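Local coordinates for protein kappa-carrageenase (Zobellia galactanivorans, PDB 5OCR) that probably hydrolyses kappa-carrageenan, a red-algal galactan, through its family 16 glycoside hydrolase domain, the part of the longer enzyme present here, at residues V235-K247 with K263-V277. Sequence-based numbering, arbitrary orientation.
Sequences VTLSLGLRKPFVK and KAREKLSDIPTSMYV
M275 tucks its CG over its own backbone, flanked by N and C (chi1 63°), while L239 holds its CG anti to the backbone N (chi1 -178°), and the two side chains run alongside one another, pointing opposite ways. M275 SD comes to 3.7 Å from L239 CB and reaches the backbone beyond it, 3.3 Å from S238 O. One leucine branch, L239 CD2, rests 3.7 Å from T273 O. Further along, L237 CD1 and V277 CG1 meet tip to tip at 4.0 Å. No hydrogen bond joins the two segments; their strand axes stay 7.9 Å apart and run nearly antiparallel at 162°, evidence of face-to-face packing inside the jelly-roll sandwich of family 16 enzymes. L70 of strand 67-74 also touches M275. Past the strand, cis-P244 lies across the K267 chain, their CG atoms 4.1 Å apart. The F245 ring sits obliquely between the helix carrying A264 and I271, with CD1 3.7 Å from A264 CB. Its CZ meets K267 CB at 3.6 Å and also touches I271 CG1. With an alanine in place of F245, the space its ring fills between A264, K267 and I271 would probably open, and the helix would lose most of its apolar contact with the loop. The bent K267 chain carries NZ off to hydrogen-bond E113 O.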
# COMPACT_ATOMS: atom_id res chain seq x y z
N VAL A 235 9.46 2.58 -1.84
CA VAL A 235 8.90 1.72 -0.73
C VAL A 235 7.87 2.54 0.03
O VAL A 235 8.18 3.64 0.49
CB VAL A 235 10.00 1.21 0.25
CG1 VAL A 235 9.35 0.40 1.44
CG2 VAL A 235 11.00 0.40 -0.55
N THR A 236 6.61 2.04 0.14
CA THR A 236 5.47 2.96 0.53
C THR A 236 4.64 2.36 1.63
O THR A 236 4.26 1.21 1.50
CB THR A 236 4.61 3.31 -0.68
OG1 THR A 236 5.53 3.75 -1.75
CG2 THR A 236 3.64 4.51 -0.31
N LEU A 237 4.37 3.13 2.69
CA LEU A 237 3.31 2.73 3.67
C LEU A 237 2.28 3.86 3.66
O LEU A 237 2.65 5.06 3.85
CB LEU A 237 3.96 2.67 5.05
CG LEU A 237 5.02 1.59 5.29
CD1 LEU A 237 6.03 2.05 6.38
CD2 LEU A 237 4.31 0.31 5.66
N SER A 238 1.02 3.53 3.44
CA SER A 238 0.04 4.63 3.40
C SER A 238 -1.33 4.12 3.85
O SER A 238 -1.63 2.91 3.79
CB SER A 238 0.01 5.18 2.01
OG SER A 238 -0.45 4.19 1.07
N LEU A 239 -2.19 5.08 4.22
CA LEU A 239 -3.57 4.76 4.64
C LEU A 239 -4.53 5.31 3.55
O LEU A 239 -4.65 6.54 3.38
CB LEU A 239 -3.86 5.32 6.07
CG LEU A 239 -5.25 4.98 6.58
CD1 LEU A 239 -5.48 3.46 6.75
CD2 LEU A 239 -5.39 5.68 7.96
N GLY A 240 -5.13 4.41 2.78
CA GLY A 240 -5.98 4.79 1.67
C GLY A 240 -7.42 4.96 2.09
O GLY A 240 -7.81 4.49 3.19
N LEU A 241 -8.20 5.76 1.35
CA LEU A 241 -9.64 5.87 1.57
C LEU A 241 -10.40 4.92 0.70
O LEU A 241 -10.02 4.62 -0.46
CB LEU A 241 -10.04 7.35 1.24
CG LEU A 241 -11.36 7.85 1.74
CD1 LEU A 241 -11.39 7.85 3.26
CD2 LEU A 241 -11.64 9.26 1.16
N ARG A 242 -11.46 4.32 1.27
CA ARG A 242 -12.29 3.38 0.54
C ARG A 242 -13.78 3.64 0.80
O ARG A 242 -14.16 4.50 1.54
CB ARG A 242 -12.06 1.93 1.04
CG ARG A 242 -10.58 1.52 0.84
CD ARG A 242 -10.31 1.31 -0.63
NE ARG A 242 -8.95 0.71 -0.90
CZ ARG A 242 -7.85 1.42 -1.20
NH1 ARG A 242 -7.89 2.78 -1.18
NH2 ARG A 242 -6.70 0.81 -1.51
N LYS A 243 -14.59 2.83 0.13
CA LYS A 243 -16.03 2.95 0.28
C LYS A 243 -16.34 2.74 1.80
O LYS A 243 -15.67 1.84 2.48
CB LYS A 243 -16.59 1.93 -0.63
CG LYS A 243 -17.29 0.79 -0.01
CD LYS A 243 -18.11 0.25 -1.18
CE LYS A 243 -18.82 -1.04 -0.84
NZ LYS A 243 -20.14 -0.74 -0.24
N PRO A 244 -17.31 3.48 2.39
CA PRO A 244 -18.34 4.27 1.75
C PRO A 244 -17.87 5.71 1.37
O PRO A 244 -18.69 6.48 0.91
CB PRO A 244 -19.45 4.30 2.81
CG PRO A 244 -18.69 4.38 4.12
CD PRO A 244 -17.43 3.51 3.85
N PHE A 245 -16.59 6.04 1.53
CA PHE A 245 -16.12 7.41 1.24
C PHE A 245 -15.65 7.59 -0.20
O PHE A 245 -15.29 8.68 -0.59
CB PHE A 245 -14.97 7.75 2.17
CG PHE A 245 -15.34 7.71 3.62
CD1 PHE A 245 -16.34 8.56 4.12
CD2 PHE A 245 -14.70 6.82 4.49
CE1 PHE A 245 -16.65 8.54 5.49
CE2 PHE A 245 -15.00 6.80 5.86
CZ PHE A 245 -15.95 7.66 6.36
N VAL A 246 -15.60 6.51 -0.97
CA VAL A 246 -15.27 6.64 -2.36
C VAL A 246 -16.19 5.68 -3.11
O VAL A 246 -16.74 4.73 -2.54
CB VAL A 246 -13.82 6.24 -2.66
CG1 VAL A 246 -12.84 6.90 -1.69
CG2 VAL A 246 -13.65 4.75 -2.40
N LYS A 247 -16.26 5.89 -4.42
CA LYS A 247 -17.11 5.06 -5.28
C LYS A 247 -16.40 4.90 -6.59
O LYS A 247 -16.00 5.87 -7.22
CB LYS A 247 -18.48 5.68 -5.47
CG LYS A 247 -19.30 5.15 -6.64
CD LYS A 247 -20.02 3.84 -6.31
CE LYS A 247 -21.27 3.66 -7.18
NZ LYS A 247 -20.97 3.57 -8.65
N LYS A 263 -24.32 6.27 4.59
CA LYS A 263 -23.27 5.34 5.12
C LYS A 263 -21.98 6.09 5.43
O LYS A 263 -21.37 5.89 6.50
CB LYS A 263 -23.10 4.11 4.24
CG LYS A 263 -24.33 3.21 4.38
CD LYS A 263 -24.87 2.81 3.03
CE LYS A 263 -24.27 1.47 2.59
NZ LYS A 263 -24.46 0.41 3.63
N ALA A 264 -21.61 6.98 4.52
CA ALA A 264 -20.45 7.85 4.78
C ALA A 264 -20.63 8.75 5.98
O ALA A 264 -19.76 8.77 6.84
CB ALA A 264 -20.04 8.61 3.52
N ARG A 265 -21.79 9.45 6.11
CA ARG A 265 -22.07 10.25 7.29
C ARG A 265 -22.00 9.45 8.59
O ARG A 265 -21.39 9.90 9.59
CB ARG A 265 -23.43 10.96 7.16
CG ARG A 265 -23.51 12.13 8.11
CD ARG A 265 -24.79 12.86 7.70
NE ARG A 265 -25.21 13.91 8.60
CZ ARG A 265 -25.83 13.68 9.74
NH1 ARG A 265 -26.12 12.44 10.14
NH2 ARG A 265 -26.16 14.70 10.48
N GLU A 266 -22.60 8.28 8.62
CA GLU A 266 -22.53 7.58 9.91
C GLU A 266 -21.13 7.10 10.24
O GLU A 266 -20.73 7.15 11.41
CB GLU A 266 -23.64 6.55 10.11
CG GLU A 266 -23.66 5.46 9.08
CD GLU A 266 -23.96 4.12 9.71
OE1 GLU A 266 -24.19 4.08 10.95
OE2 GLU A 266 -23.97 3.11 8.96
N LYS A 267 -20.33 6.70 9.26
CA LYS A 267 -18.88 6.43 9.58
C LYS A 267 -18.02 7.65 10.00
O LYS A 267 -16.91 7.48 10.49
CB LYS A 267 -18.15 5.73 8.43
CG LYS A 267 -18.67 4.35 8.18
CD LYS A 267 -17.52 3.40 8.01
CE LYS A 267 -18.06 2.01 7.92
NZ LYS A 267 -17.23 1.23 8.86
N LEU A 268 -18.47 8.89 9.76
CA LEU A 268 -17.69 10.06 10.26
C LEU A 268 -17.44 10.09 11.73
O LEU A 268 -16.42 10.64 12.19
CB LEU A 268 -18.31 11.40 9.82
CG LEU A 268 -18.25 11.76 8.35
CD1 LEU A 268 -19.14 12.98 8.27
CD2 LEU A 268 -16.82 12.08 7.85
N SER A 269 -18.31 9.45 12.52
CA SER A 269 -18.09 9.39 13.95
C SER A 269 -16.82 8.60 14.26
O SER A 269 -16.24 8.78 15.31
CB SER A 269 -19.30 8.80 14.70
OG SER A 269 -19.42 7.40 14.49
N ASP A 270 -16.39 7.75 13.30
CA ASP A 270 -15.19 6.89 13.44
C ASP A 270 -13.91 7.46 12.80
O ASP A 270 -12.88 6.79 12.74
CB ASP A 270 -15.48 5.49 12.91
CG ASP A 270 -16.59 4.83 13.70
OD1 ASP A 270 -16.56 4.98 14.94
OD2 ASP A 270 -17.50 4.21 13.09
N ILE A 271 -13.99 8.70 12.36
CA ILE A 271 -12.87 9.46 11.82
C ILE A 271 -12.53 10.54 12.86
O ILE A 271 -13.45 11.21 13.30
CB ILE A 271 -13.25 10.06 10.42
CG1 ILE A 271 -13.58 8.94 9.36
CG2 ILE A 271 -12.15 11.01 9.98
CD1 ILE A 271 -12.30 8.16 8.95
N PRO A 272 -11.23 10.77 13.19
CA PRO A 272 -10.03 10.22 12.51
C PRO A 272 -9.82 8.74 12.86
O PRO A 272 -10.30 8.26 13.94
CB PRO A 272 -8.89 11.09 13.04
CG PRO A 272 -9.40 11.59 14.41
CD PRO A 272 -10.86 11.85 14.15
N THR A 273 -9.11 8.03 11.97
CA THR A 273 -8.76 6.66 12.31
C THR A 273 -7.32 6.47 11.84
O THR A 273 -6.85 7.24 10.94
CB THR A 273 -9.74 5.68 11.62
OG1 THR A 273 -9.50 4.36 12.18
CG2 THR A 273 -9.56 5.58 10.07
N SER A 274 -6.59 5.50 12.44
CA SER A 274 -5.17 5.43 12.20
C SER A 274 -4.74 4.00 11.96
O SER A 274 -5.34 3.09 12.51
CB SER A 274 -4.43 5.90 13.43
OG SER A 274 -4.72 7.28 13.71
N MET A 275 -3.76 3.83 11.05
CA MET A 275 -2.90 2.61 11.03
C MET A 275 -1.62 2.85 11.81
O MET A 275 -1.20 3.99 11.98
CB MET A 275 -2.56 2.11 9.58
CG MET A 275 -1.74 3.17 8.82
SD MET A 275 -1.43 2.68 7.12
CE MET A 275 -0.19 1.41 7.32
N TYR A 276 -0.95 1.77 12.20
CA TYR A 276 0.28 1.89 13.01
C TYR A 276 1.36 1.00 12.41
O TYR A 276 1.09 -0.18 11.99
CB TYR A 276 -0.00 1.37 14.45
CG TYR A 276 -1.05 2.22 15.09
CD1 TYR A 276 -0.66 3.39 15.78
CD2 TYR A 276 -2.41 1.88 15.02
CE1 TYR A 276 -1.67 4.21 16.38
CE2 TYR A 276 -3.41 2.72 15.60
CZ TYR A 276 -3.00 3.86 16.26
OH TYR A 276 -3.95 4.62 16.86
N VAL A 277 2.58 1.48 12.40
CA VAL A 277 3.67 0.70 11.85
C VAL A 277 4.81 0.66 12.89
O VAL A 277 5.35 1.73 13.28
CB VAL A 277 4.19 1.36 10.56
CG1 VAL A 277 5.29 0.49 9.95
CG2 VAL A 277 3.09 1.62 9.49